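Local coordinates for uncharacterized protein (Parabacteroides merdae, PDB 4R7F) that is of unknown function but contains three immunoglobulin-like beta-sandwich domains and carries a region related to the first domain of type 9 secretion system plug proteins, at residues 158-163 and 215-220; 371-376 and 393-398; 88-93 and 284-289; 42-47 and 96-101. All coordinates share one frame; numbering follows the deposited sequence. Where two conformers were deposited one is given.

Interaction 1 (158-163 and 215-220)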
loop_
_atom_site.group_PDB
_atom_site.type_symbol
_atom_site.label_atom_id
_atom_site.label_comp_id
_atom_site.label_asym_id
_atom_site.label_seq_id
_atom_site.Cartn_x
_atom_site.Cartn_y
_atom_site.Cartn_z
ATOM N N GLN A 158 0.779 1.923 -21.918
ATOM C CA GLN A 158 -0.372 2.332 -22.726
ATOM C C GLN A 158 -1.625 1.917 -21.985
ATOM O O GLN A 158 -2.061 2.628 -21.044
ATOM C CB GLN A 158 -0.325 1.756 -24.142
ATOM C CG GLN A 158 0.579 2.545 -25.083
ATOM C CD GLN A 158 0.148 3.980 -25.246
ATOM O OE1 GLN A 158 -1.043 4.281 -25.315
ATOM N NE2 GLN A 158 1.117 4.879 -25.313
ATOM N N SER A 159 -2.181 0.762 -22.298
ATOM C CA SER A 159 -3.442 0.361 -21.717
ATOM C C SER A 159 -3.422 -0.932 -20.912
ATOM O O SER A 159 -4.474 -1.436 -20.567
ATOM C CB SER A 159 -4.449 0.226 -22.853
ATOM O OG SER A 159 -3.862 -0.577 -23.839
ATOM N N HIS A 160 -2.260 -1.479 -20.582
ATOM C CA HIS A 160 -2.259 -2.759 -19.874
ATOM C C HIS A 160 -1.366 -2.756 -18.657
ATOM O O HIS A 160 -0.543 -1.853 -18.464
ATOM C CB HIS A 160 -1.800 -3.878 -20.799
ATOM C CG HIS A 160 -2.720 -4.134 -21.938
ATOM N ND1 HIS A 160 -2.655 -3.433 -23.120
ATOM C CD2 HIS A 160 -3.722 -5.031 -22.084
ATOM C CE1 HIS A 160 -3.583 -3.887 -23.944
ATOM N NE2 HIS A 160 -4.231 -4.872 -23.343
ATOM N N GLN A 161 -1.576 -3.780 -17.839
ATOM C CA GLN A 161 -0.750 -4.089 -16.703
ATOM C C GLN A 161 -0.358 -5.554 -16.795
ATOM O O GLN A 161 -1.165 -6.391 -17.164
ATOM C CB GLN A 161 -1.495 -3.794 -15.395
ATOM C CG GLN A 161 -1.280 -2.359 -14.975
ATOM C CD GLN A 161 -2.227 -1.845 -13.922
ATOM O OE1 GLN A 161 -2.874 -2.590 -13.160
ATOM N NE2 GLN A 161 -2.299 -0.547 -13.859
ATOM N N GLN A 162 0.872 -5.882 -16.433
ATOM C CA GLN A 162 1.297 -7.264 -16.433
ATOM C C GLN A 162 1.796 -7.663 -15.060
ATOM O O GLN A 162 2.603 -6.967 -14.451
ATOM C CB GLN A 162 2.393 -7.447 -17.470
ATOM C CG GLN A 162 3.074 -8.811 -17.476
ATOM C CD GLN A 162 3.722 -9.132 -18.844
ATOM O OE1 GLN A 162 3.952 -8.248 -19.662
ATOM N NE2 GLN A 162 3.958 -10.411 -19.100
ATOM N N VAL A 163 1.317 -8.810 -14.604
ATOM C CA VAL A 163 1.744 -9.424 -13.346
ATOM C C VAL A 163 2.836 -10.453 -13.575
ATOM O O VAL A 163 2.768 -11.266 -14.495
ATOM C CB VAL A 163 0.584 -10.197 -12.721
ATOM C CG1 VAL A 163 1.017 -10.837 -11.420
ATOM C CG2 VAL A 163 -0.602 -9.263 -12.503
ATOM N N ASN A 215 -0.708 -14.611 -20.649
ATOM C CA ASN A 215 -2.028 -14.614 -20.006
ATOM C C ASN A 215 -2.063 -13.716 -18.785
ATOM O O ASN A 215 -3.126 -13.484 -18.258
ATOM C CB ASN A 215 -2.400 -16.030 -19.550
ATOM C CG ASN A 215 -2.187 -17.047 -20.645
ATOM O OD1 ASN A 215 -2.961 -17.088 -21.558
ATOM N ND2 ASN A 215 -1.081 -17.820 -20.590
ATOM N N LEU A 216 -0.898 -13.283 -18.292
ATOM C CA LEU A 216 -0.845 -12.489 -17.089
ATOM C C LEU A 216 -0.861 -11.005 -17.384
ATOM O O LEU A 216 -0.570 -10.191 -16.504
ATOM C CB LEU A 216 0.341 -12.879 -16.221
ATOM C CG LEU A 216 0.123 -14.169 -15.455
ATOM C CD1 LEU A 216 1.373 -14.538 -14.701
ATOM C CD2 LEU A 216 -1.054 -14.066 -14.509
ATOM N N ILE A 217 -1.262 -10.663 -18.605
ATOM C CA ILE A 217 -1.431 -9.291 -19.016
ATOM C C ILE A 217 -2.919 -8.954 -18.993
ATOM O O ILE A 217 -3.722 -9.558 -19.680
ATOM C CB ILE A 217 -0.864 -9.041 -20.418
ATOM C CG1 ILE A 217 0.628 -9.358 -20.438
ATOM C CG2 ILE A 217 -1.059 -7.582 -20.788
ATOM C CD1 ILE A 217 1.298 -9.120 -21.779
ATOM N N PHE A 218 -3.270 -7.976 -18.182
ATOM C CA PHE A 218 -4.649 -7.605 -17.929
ATOM C C PHE A 218 -4.882 -6.243 -18.503
ATOM O O PHE A 218 -3.960 -5.432 -18.513
ATOM C CB PHE A 218 -4.849 -7.466 -16.445
ATOM C CG PHE A 218 -4.922 -8.753 -15.729
ATOM C CD1 PHE A 218 -3.769 -9.376 -15.283
ATOM C CD2 PHE A 218 -6.142 -9.306 -15.423
ATOM C CE1 PHE A 218 -3.825 -10.569 -14.581
ATOM C CE2 PHE A 218 -6.220 -10.517 -14.748
ATOM C CZ PHE A 218 -5.050 -11.149 -14.326
ATOM N N PRO A 219 -6.115 -5.946 -18.922
ATOM C CA PRO A 219 -6.346 -4.510 -19.224
ATOM C C PRO A 219 -6.300 -3.681 -17.947
ATOM O O PRO A 219 -6.724 -4.149 -16.880
ATOM C CB PRO A 219 -7.739 -4.495 -19.843
ATOM C CG PRO A 219 -8.362 -5.784 -19.394
ATOM C CD PRO A 219 -7.259 -6.783 -19.289
ATOM N N ALA A 220 -5.766 -2.471 -18.050
ATOM C CA ALA A 220 -5.431 -1.700 -16.869
ATOM C C ALA A 220 -6.622 -1.059 -16.204
ATOM O O ALA A 220 -6.589 -0.765 -14.992
ATOM C CB ALA A 220 -4.367 -0.665 -17.185
#
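CG of Gln-162 stands anti to its backbone N (chi1 173°) and the chain runs on extended, while CG1 of Ile-217 lies anti to its carbonyl carbon, beside the N (chi1 -60°). The two side chains therefore cross obliquely on one face of an antiparallel sheet, consistent with the immunoglobulin-like beta-sandwich of this protein. The amide carbon CD of Gln-162 rests 3.5 Å from CG1 of Ile-217, so that a flat polar group lies against an aliphatic branch, and its OE1 is satisfied by the backbone N of Asp-153. The other branch of Ile-217, CG2, meets His-160 CB at 3.8 Å, the side chains crossing at about a right angle.

Gln-161 and Phe-218 form a hydrogen-bonded pair and send their side chains to the other face: Gln-161 N reaches Phe-218 O at 3.0 Å and Phe-218 N reaches Gln-161 O at 2.8 Å, each nearly along the C=O axis. Val-163 CG2 packs 4.1 Å from CE1 of Phe-218, whose ring also meets that of Tyr-374 in the opposing sheet. Gln-161 OE1 bonds to Tyr-374 OH, and its NE2 to Thr-370 O in the loop before strand 373-380. Beyond the strand pair, where Ala-220 ends the segment, the register is kept by a less regular bond: Ala-220 N meets Ser-159 O at 3.0 Å, from 31° above the carbonyl plane.

Interaction 2 (371-376 and 393-398). With MG (magnesium ion), chain G.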
loop_
_atom_site.group_PDB
_atom_site.type_symbol
_atom_site.label_atom_id
_atom_site.label_comp_id
_atom_site.label_asym_id
_atom_site.label_seq_id
_atom_site.Cartn_x
_atom_site.Cartn_y
_atom_site.Cartn_z
ATOM N N GLN A 371 -4.161 2.315 -10.340
ATOM C CA GLN A 371 -3.870 1.491 -9.164
ATOM C C GLN A 371 -4.884 0.346 -9.102
ATOM O O GLN A 371 -6.099 0.568 -8.915
ATOM C CB GLN A 371 -3.904 2.350 -7.880
ATOM C CG GLN A 371 -3.672 1.560 -6.574
ATOM C CD GLN A 371 -4.918 0.878 -5.923
ATOM O OE1 GLN A 371 -6.035 1.450 -5.844
ATOM N NE2 GLN A 371 -4.696 -0.346 -5.399
ATOM N N ASN A 372 -4.394 -0.877 -9.285
ATOM C CA ASN A 372 -5.231 -2.082 -9.168
ATOM C C ASN A 372 -4.561 -3.035 -8.227
ATOM O O ASN A 372 -3.381 -2.886 -7.923
ATOM C CB ASN A 372 -5.389 -2.766 -10.524
ATOM C CG ASN A 372 -6.276 -1.988 -11.462
ATOM O OD1 ASN A 372 -7.418 -1.620 -11.129
ATOM N ND2 ASN A 372 -5.758 -1.706 -12.621
ATOM N N GLU A 373 -5.304 -4.018 -7.754
ATOM C CA GLU A 373 -4.703 -5.076 -6.956
ATOM C C GLU A 373 -4.865 -6.416 -7.657
ATOM O O GLU A 373 -5.802 -6.601 -8.414
ATOM C CB GLU A 373 -5.327 -5.136 -5.573
ATOM C CG GLU A 373 -6.767 -5.610 -5.540
ATOM C CD GLU A 373 -7.394 -5.351 -4.197
ATOM O OE1 GLU A 373 -7.588 -4.164 -3.854
ATOM O OE2 GLU A 373 -7.668 -6.321 -3.489
ATOM N N TYR A 374 -3.950 -7.339 -7.388
ATOM C CA TYR A 374 -3.968 -8.654 -7.988
ATOM C C TYR A 374 -3.671 -9.656 -6.916
ATOM O O TYR A 374 -2.662 -9.544 -6.250
ATOM C CB TYR A 374 -2.895 -8.766 -9.063
ATOM C CG TYR A 374 -3.124 -7.803 -10.169
ATOM C CD1 TYR A 374 -2.664 -6.503 -10.089
ATOM C CD2 TYR A 374 -3.859 -8.156 -11.271
ATOM C CE1 TYR A 374 -2.897 -5.593 -11.115
ATOM C CE2 TYR A 374 -4.074 -7.253 -12.309
ATOM C CZ TYR A 374 -3.616 -5.973 -12.227
ATOM O OH TYR A 374 -3.915 -5.058 -13.255
ATOM N N SER A 375 -4.549 -10.627 -6.754
ATOM C CA SER A 375 -4.337 -11.681 -5.772
ATOM C C SER A 375 -3.948 -12.982 -6.508
ATOM O O SER A 375 -4.616 -13.394 -7.448
ATOM C CB SER A 375 -5.592 -11.885 -4.935
ATOM O OG SER A 375 -6.101 -10.687 -4.364
ATOM N N ILE A 376 -2.860 -13.592 -6.067
ATOM C CA ILE A 376 -2.260 -14.782 -6.656
ATOM C C ILE A 376 -2.430 -15.899 -5.645
ATOM O O ILE A 376 -1.949 -15.804 -4.521
ATOM C CB ILE A 376 -0.784 -14.556 -6.915
ATOM C CG1 ILE A 376 -0.622 -13.354 -7.849
ATOM C CG2 ILE A 376 -0.126 -15.794 -7.531
ATOM C CD1 ILE A 376 0.764 -12.782 -7.813
ATOM N N VAL A 393 -0.631 -17.527 -0.964
ATOM C CA VAL A 393 -1.492 -16.517 -1.502
ATOM C C VAL A 393 -0.870 -15.184 -1.216
ATOM O O VAL A 393 -0.242 -15.013 -0.196
ATOM C CB VAL A 393 -2.915 -16.650 -0.917
ATOM C CG1 VAL A 393 -2.900 -16.472 0.582
ATOM C CG2 VAL A 393 -3.845 -15.632 -1.546
ATOM N N THR A 394 -1.005 -14.239 -2.134
ATOM C CA THR A 394 -0.503 -12.891 -1.919
ATOM C C THR A 394 -1.319 -11.909 -2.758
ATOM O O THR A 394 -1.894 -12.287 -3.762
ATOM C CB THR A 394 0.986 -12.764 -2.270
ATOM O OG1 THR A 394 1.476 -11.537 -1.749
ATOM C CG2 THR A 394 1.236 -12.737 -3.776
ATOM N N THR A 395 -1.415 -10.666 -2.313
ATOM C CA THR A 395 -2.087 -9.629 -3.081
ATOM C C THR A 395 -1.048 -8.513 -3.305
ATOM O O THR A 395 -0.433 -8.071 -2.366
ATOM C CB THR A 395 -3.357 -9.120 -2.361
ATOM O OG1 THR A 395 -4.351 -10.163 -2.304
ATOM C CG2 THR A 395 -3.932 -7.965 -3.108
ATOM N N VAL A 396 -0.836 -8.105 -4.550
ATOM C CA VAL A 396 0.154 -7.092 -4.901
ATOM C C VAL A 396 -0.549 -5.898 -5.572
ATOM O O VAL A 396 -1.509 -6.074 -6.302
ATOM C CB VAL A 396 1.269 -7.718 -5.780
ATOM C CG1 VAL A 396 0.702 -8.442 -6.994
ATOM C CG2 VAL A 396 2.283 -6.681 -6.211
ATOM N N ARG A 397 -0.109 -4.688 -5.254
ATOM C CA ARG A 397 -0.603 -3.471 -5.878
ATOM C C ARG A 397 0.524 -2.797 -6.691
ATOM O O ARG A 397 1.666 -3.284 -6.670
ATOM C CB ARG A 397 -1.141 -2.563 -4.787
ATOM C CG ARG A 397 -2.522 -2.978 -4.319
ATOM C CD ARG A 397 -2.870 -2.565 -2.891
ATOM N NE ARG A 397 -2.788 -3.704 -1.956
ATOM C CZ ARG A 397 -3.821 -4.330 -1.380
ATOM N NH1 ARG A 397 -5.071 -3.937 -1.592
ATOM N NH2 ARG A 397 -3.597 -5.358 -0.559
ATOM N N ASN A 398 0.216 -1.706 -7.410
ATOM C CA ASN A 398 1.238 -0.880 -8.135
ATOM C C ASN A 398 1.256 0.642 -7.852
ATOM O O ASN A 398 1.246 1.090 -6.704
ATOM C CB ASN A 398 1.099 -1.079 -9.644
ATOM C CG ASN A 398 -0.285 -0.729 -10.147
ATOM O OD1 ASN A 398 -1.275 -1.039 -9.503
ATOM N ND2 ASN A 398 -0.355 -0.073 -11.293
HETATM MG MG MG G . -7.935 1.392 -8.144
HETATM O O HOH W 1 -8.827 0.596 -10.211
#
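One face of the Arg-397 guanidinium carries the methyl CG2 of Thr-395, 3.6 Å above the plane and shifted toward the rim, while the edge of the Tyr-374 ring has Val-396 O near its plane. The Glu-373 carboxylate is turned 67° against the guanidinium and makes a loose salt bridge, OE1 lying 3.4 Å from NH1; the arginine is poorly ordered, and Glu-373 OE1 has a second cationic partner in Arg-273.

These groups ride on a beta hairpin, strands 373-380 and 389-397, in which Tyr-374 with Val-396 and Ile-376 with Thr-394 are antiparallel hydrogen-bonded pairs. Between them Ser-375 OG and Thr-395 OG1 share a 2.8 Å hydrogen bond across the non-hydrogen-bonded pair, and OG1 is bonded to Tyr-30 OH. On the reverse face Val-396 CG1 packs 4.2 Å from Tyr-374 CB.

Past the strands the contact reaches a metal. Gln-371 O binds the magnesium ion at 2.2 Å, beside a water that donates at 2.8 Å to OD1 of Asn-372, whose ND2 bonds to Ala-220 O; Glu-223, Asp-269 and Asp-271 complete the protein's share of the site. The N-H of the same peptide, Asn-372 N, points into Asn-398 OD1 at 3.1 Å, in its carbonyl plane; Asn-398 ND2 bonds to Thr-370 O. Because the cation pulls on the oxygen of this peptide, it probably polarises the group and makes that N-H a stronger donor.

Interaction 3 (88-93 and 284-289)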
loop_
_atom_site.group_PDB
_atom_site.type_symbol
_atom_site.label_atom_id
_atom_site.label_comp_id
_atom_site.label_asym_id
_atom_site.label_seq_id
_atom_site.Cartn_x
_atom_site.Cartn_y
_atom_site.Cartn_z
ATOM N N ASN A 88 -31.310 -5.766 15.574
ATOM C CA ASN A 88 -32.287 -5.034 14.777
ATOM C C ASN A 88 -31.753 -3.680 14.338
ATOM O O ASN A 88 -30.919 -3.086 15.044
ATOM C CB ASN A 88 -33.552 -4.777 15.590
ATOM C CG ASN A 88 -34.163 -6.047 16.134
ATOM O OD1 ASN A 88 -34.343 -6.180 17.343
ATOM N ND2 ASN A 88 -34.462 -6.994 15.252
ATOM N N SER A 89 -32.246 -3.191 13.193
ATOM C CA SER A 89 -32.024 -1.788 12.804
ATOM C C SER A 89 -32.594 -0.817 13.857
ATOM O O SER A 89 -33.611 -1.108 14.493
ATOM C CB SER A 89 -32.660 -1.477 11.451
ATOM O OG SER A 89 -34.075 -1.558 11.497
ATOM N N ILE A 90 -31.949 0.341 13.985
ATOM C CA ILE A 90 -32.392 1.428 14.846
ATOM C C ILE A 90 -32.566 2.736 14.038
ATOM O O ILE A 90 -31.628 3.221 13.399
ATOM C CB ILE A 90 -31.339 1.707 15.950
ATOM C CG1 ILE A 90 -30.957 0.421 16.703
ATOM C CG2 ILE A 90 -31.861 2.758 16.926
ATOM C CD1 ILE A 90 -29.507 0.379 17.176
ATOM N N GLY A 91 -33.757 3.319 14.082
ATOM C CA GLY A 91 -33.980 4.649 13.529
ATOM C C GLY A 91 -33.944 4.787 12.012
ATOM O O GLY A 91 -33.546 5.821 11.506
ATOM N N THR A 92 -34.418 3.769 11.299
ATOM C CA THR A 92 -34.343 3.734 9.845
ATOM C C THR A 92 -35.704 3.497 9.254
ATOM O O THR A 92 -36.481 2.715 9.791
ATOM C CB THR A 92 -33.406 2.594 9.357
ATOM O OG1 THR A 92 -33.944 1.292 9.701
ATOM C CG2 THR A 92 -32.042 2.755 9.973
ATOM N N THR A 93 -35.980 4.127 8.113
ATOM C CA THR A 93 -37.227 3.885 7.388
ATOM C C THR A 93 -37.363 2.425 6.956
ATOM O O THR A 93 -38.398 1.788 7.125
ATOM C CB THR A 93 -37.330 4.807 6.176
ATOM O OG1 THR A 93 -36.126 4.723 5.392
ATOM C CG2 THR A 93 -37.529 6.255 6.670
ATOM N N PRO A 284 -22.996 1.887 12.276
ATOM C CA PRO A 284 -23.656 1.944 10.980
ATOM C C PRO A 284 -24.329 0.606 10.559
ATOM O O PRO A 284 -25.362 0.597 9.866
ATOM C CB PRO A 284 -22.509 2.309 10.038
ATOM C CG PRO A 284 -21.430 2.856 10.881
ATOM C CD PRO A 284 -21.544 2.107 12.154
ATOM N N ASP A 285 -23.772 -0.519 10.990
ATOM C CA ASP A 285 -24.374 -1.805 10.665
ATOM C C ASP A 285 -25.813 -1.969 11.135
ATOM O O ASP A 285 -26.523 -2.797 10.573
ATOM C CB ASP A 285 -23.514 -2.984 11.176
ATOM C CG ASP A 285 -22.216 -3.172 10.381
ATOM O OD1 ASP A 285 -22.092 -2.593 9.284
ATOM O OD2 ASP A 285 -21.319 -3.904 10.856
ATOM N N THR A 286 -26.240 -1.216 12.155
ATOM C CA THR A 286 -27.670 -1.179 12.553
ATOM C C THR A 286 -28.361 0.193 12.420
ATOM O O THR A 286 -29.573 0.304 12.572
ATOM C CB THR A 286 -27.853 -1.662 14.002
ATOM O OG1 THR A 286 -27.046 -0.868 14.870
ATOM C CG2 THR A 286 -27.455 -3.128 14.146
ATOM N N GLU A 287 -27.603 1.232 12.101
ATOM C CA GLU A 287 -28.127 2.593 12.065
ATOM C C GLU A 287 -28.242 3.149 10.640
ATOM O O GLU A 287 -29.016 4.084 10.374
ATOM C CB GLU A 287 -27.244 3.500 12.926
ATOM C CG GLU A 287 -27.254 3.181 14.421
ATOM C CD GLU A 287 -26.261 4.041 15.207
ATOM O OE1 GLU A 287 -25.039 3.948 14.992
ATOM O OE2 GLU A 287 -26.702 4.834 16.040
ATOM N N ALA A 288 -27.503 2.563 9.710
ATOM C CA ALA A 288 -27.556 3.001 8.311
ATOM C C ALA A 288 -28.852 2.555 7.670
ATOM O O ALA A 288 -29.272 1.408 7.847
ATOM C CB ALA A 288 -26.388 2.433 7.555
ATOM N N ASP A 289 -29.482 3.460 6.941
ATOM C CA ASP A 289 -30.768 3.195 6.301
ATOM C C ASP A 289 -30.518 2.667 4.869
ATOM O O ASP A 289 -29.372 2.654 4.404
ATOM C CB ASP A 289 -31.594 4.514 6.294
ATOM C CG ASP A 289 -33.088 4.283 6.182
ATOM O OD1 ASP A 289 -33.500 3.124 5.904
ATOM O OD2 ASP A 289 -33.856 5.263 6.357
HETATM O O HOH W 2 -30.324 5.577 12.379
#
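A loop between strands 86-88 and 96-103, in the region related to plug-protein first domains, is fastened here to the end of the short helix 284-287 and the residues just after it. Ile-90 N donates to Thr-286 O at 2.8 Å in the carbonyl plane, and CD1 of Ile-90 runs beside Thr-286 OG1, a hydroxyl bonded to Asp-283 OD2. A water lies between the two backbones, 2.8 Å from Glu-287 O and 2.9 Å from Ile-90 O. Thr-92 CG2 sits against Glu-287 O at 3.3 Å.

The second grip is a carboxylate. With CG anti to its backbone N (chi1 -157°), Asp-289 offers OD2 to two donors of one residue: Thr-93 OG1 comes to the syn lone pair at 2.5 Å, and Thr-93 N approaches at 3.0 Å from above the plane. OD1 takes the neighbouring amide, Thr-94 N. An alanine in place of Asp-289 would remove this shared acceptor and would probably loosen the hold on the loop around Thr-93.

Helix carbonyls of the last turn have no amide left within the helix to bond to, and recruiting a foreign N-H, as Thr-286 O does, is typical of a helix C-terminus.

Interaction 4 (42-47 and 96-101)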
loop_
_atom_site.group_PDB
_atom_site.type_symbol
_atom_site.label_atom_id
_atom_site.label_comp_id
_atom_site.label_asym_id
_atom_site.label_seq_id
_atom_site.Cartn_x
_atom_site.Cartn_y
_atom_site.Cartn_z
ATOM N N ASN A 42 -21.034 -10.893 6.997
ATOM C CA ASN A 42 -21.975 -9.914 7.481
ATOM C C ASN A 42 -23.080 -9.626 6.422
ATOM O O ASN A 42 -22.813 -9.461 5.223
ATOM C CB ASN A 42 -21.190 -8.655 7.800
ATOM C CG ASN A 42 -21.944 -7.719 8.706
ATOM O OD1 ASN A 42 -22.982 -7.164 8.341
ATOM N ND2 ASN A 42 -21.443 -7.563 9.906
ATOM N N PHE A 43 -24.320 -9.543 6.862
ATOM C CA PHE A 43 -25.411 -9.347 5.953
ATOM C C PHE A 43 -26.624 -8.872 6.692
ATOM O O PHE A 43 -26.700 -9.054 7.895
ATOM C CB PHE A 43 -25.725 -10.660 5.211
ATOM C CG PHE A 43 -26.285 -11.747 6.072
ATOM C CD1 PHE A 43 -25.450 -12.626 6.718
ATOM C CD2 PHE A 43 -27.656 -11.914 6.205
ATOM C CE1 PHE A 43 -25.967 -13.661 7.499
ATOM C CE2 PHE A 43 -28.185 -12.943 6.988
ATOM C CZ PHE A 43 -27.337 -13.825 7.632
ATOM N N ASP A 44 -27.570 -8.273 5.968
ATOM C CA ASP A 44 -28.833 -7.874 6.545
ATOM C C ASP A 44 -29.955 -8.753 6.016
ATOM O O ASP A 44 -29.951 -9.131 4.866
ATOM C CB ASP A 44 -29.153 -6.430 6.196
ATOM C CG ASP A 44 -28.240 -5.443 6.860
ATOM O OD1 ASP A 44 -27.648 -5.749 7.915
ATOM O OD2 ASP A 44 -28.117 -4.339 6.297
ATOM N N GLY A 45 -30.929 -9.061 6.864
ATOM C CA GLY A 45 -32.236 -9.548 6.409
ATOM C C GLY A 45 -33.297 -8.447 6.524
ATOM O O GLY A 45 -33.498 -7.866 7.598
ATOM N N LEU A 46 -33.984 -8.135 5.428
ATOM C CA LEU A 46 -34.989 -7.051 5.450
ATOM C C LEU A 46 -36.348 -7.552 5.971
ATOM O O LEU A 46 -36.670 -8.739 5.849
ATOM C CB LEU A 46 -35.165 -6.451 4.053
ATOM C CG LEU A 46 -33.949 -5.839 3.344
ATOM C CD1 LEU A 46 -34.411 -4.733 2.424
ATOM C CD2 LEU A 46 -32.895 -5.274 4.267
ATOM N N GLY A 47 -37.145 -6.627 6.520
ATOM C CA GLY A 47 -38.348 -6.955 7.297
ATOM C C GLY A 47 -38.108 -6.716 8.786
ATOM O O GLY A 47 -36.984 -6.406 9.192
ATOM N N TYR A 96 -34.668 -3.720 9.074
ATOM C CA TYR A 96 -33.863 -4.890 8.842
ATOM C C TYR A 96 -33.203 -5.359 10.133
ATOM O O TYR A 96 -33.129 -4.613 11.129
ATOM C CB TYR A 96 -32.777 -4.551 7.791
ATOM C CG TYR A 96 -31.797 -3.507 8.222
ATOM C CD1 TYR A 96 -30.663 -3.855 8.924
ATOM C CD2 TYR A 96 -31.990 -2.161 7.919
ATOM C CE1 TYR A 96 -29.730 -2.898 9.324
ATOM C CE2 TYR A 96 -31.065 -1.199 8.312
ATOM C CZ TYR A 96 -29.922 -1.576 9.025
ATOM O OH TYR A 96 -28.966 -0.631 9.445
ATOM N N SER A 97 -32.701 -6.591 10.100
ATOM C CA SER A 97 -31.803 -7.086 11.143
ATOM C C SER A 97 -30.430 -7.327 10.481
ATOM O O SER A 97 -30.344 -7.659 9.323
ATOM C CB SER A 97 -32.346 -8.363 11.825
ATOM O OG SER A 97 -33.763 -8.366 11.968
ATOM N N ASN A 98 -29.369 -7.127 11.240
ATOM C CA ASN A 98 -28.012 -7.277 10.785
ATOM C C ASN A 98 -27.388 -8.470 11.484
ATOM O O ASN A 98 -27.471 -8.578 12.707
ATOM C CB ASN A 98 -27.235 -6.011 11.145
ATOM C CG ASN A 98 -25.773 -6.122 10.844
ATOM O OD1 ASN A 98 -24.924 -6.017 11.744
ATOM N ND2 ASN A 98 -25.460 -6.324 9.560
ATOM N N TYR A 99 -26.743 -9.331 10.702
ATOM C CA TYR A 99 -26.242 -10.629 11.137
ATOM C C TYR A 99 -24.747 -10.712 10.897
ATOM O O TYR A 99 -24.211 -10.149 9.947
ATOM C CB TYR A 99 -26.901 -11.740 10.336
ATOM C CG TYR A 99 -28.395 -11.856 10.550
ATOM C CD1 TYR A 99 -29.273 -11.001 9.900
ATOM C CD2 TYR A 99 -28.934 -12.828 11.415
ATOM C CE1 TYR A 99 -30.639 -11.091 10.097
ATOM C CE2 TYR A 99 -30.311 -12.934 11.616
ATOM C CZ TYR A 99 -31.157 -12.045 10.969
ATOM O OH TYR A 99 -32.518 -12.122 11.133
ATOM N N ARG A 100 -24.078 -11.457 11.743
ATOM C CA ARG A 100 -22.629 -11.562 11.719
ATOM C C ARG A 100 -22.273 -12.972 12.123
ATOM O O ARG A 100 -22.756 -13.470 13.134
ATOM C CB ARG A 100 -22.033 -10.573 12.687
ATOM C CG ARG A 100 -20.522 -10.529 12.733
ATOM C CD ARG A 100 -20.120 -9.098 13.078
ATOM N NE ARG A 100 -18.898 -9.003 13.851
ATOM C CZ ARG A 100 -18.813 -9.338 15.133
ATOM N NH1 ARG A 100 -19.872 -9.819 15.784
ATOM N NH2 ARG A 100 -17.655 -9.219 15.760
ATOM N N LEU A 101 -21.465 -13.603 11.283
ATOM C CA LEU A 101 -20.920 -14.929 11.490
ATOM C C LEU A 101 -19.426 -14.800 11.309
ATOM O O LEU A 101 -18.962 -14.340 10.258
ATOM C CB LEU A 101 -21.489 -15.893 10.452
ATOM C CG LEU A 101 -20.865 -17.280 10.352
ATOM C CD1 LEU A 101 -21.122 -18.089 11.612
ATOM C CD2 LEU A 101 -21.454 -18.000 9.171
#
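Tyr-99, Tyr-96 and Asn-42 lose the most surface to this contact, each in a different way. Tyr-99 lays its CB over one face of the Phe-43 ring, 3.4 Å above the plane; the two rings are 5° from parallel but slid apart, so they barely overlap. Phe-43 pays for this with CG in the crowded position between N and carbonyl carbon (chi1 68°). Gly-45 is next on that face, and a beta carbon there would lie 3.5 Å from Tyr-99 CE1.

These are the central strands, 39-46 and 96-103, of a four-stranded antiparallel sheet in the part of the chain related to plug-protein first domains. On its other face Tyr-96 takes Asp-44 OD2 over its ring, 3.7 Å from CD1; that oxygen is held by Tyr-290 OH and Lys-340 NZ. Asn-42 OD1 accepts Asn-98 ND2 at 2.9 Å on a lone pair, and the same nitrogen reaches Asp-44 OD1 at 2.8 Å. Both acceptors lie near the Asn-98 amide plane, which fixes its rotation. A leucine in place of Asn-98 would remove this shared donor and would probably destabilise the buried polar cluster. Asn-42 ND2 turns to Glu-40 OE2 and brushes Arg-100 CD at 3.8 Å.

How the interactions relate
Interactions 1, 2 and 4 each pair adjacent antiparallel strands, 1 and 4 buried and 2 partly so at an edge strand, while interaction 3, also partly buried, joins a loop to a helix end. Interactions 1 and 2, on facing sheets, touch where Ala-220 O accepts Asn-372 ND2 at 2.7 Å. Interactions 3 and 4 also meet, since Tyr-96 OH bonds to Ala-288 O at 2.6 Å and Ser-89 N pairs with Tyr-96 O. The two groups lie on opposite sides of the chain's centre. Interaction 1 sets glutamine amides against apolar branches, interaction 4 has a Phe-Tyr pair on one face and an amide-carboxylate network on the other, and interaction 2 ends in a metal-bound peptide.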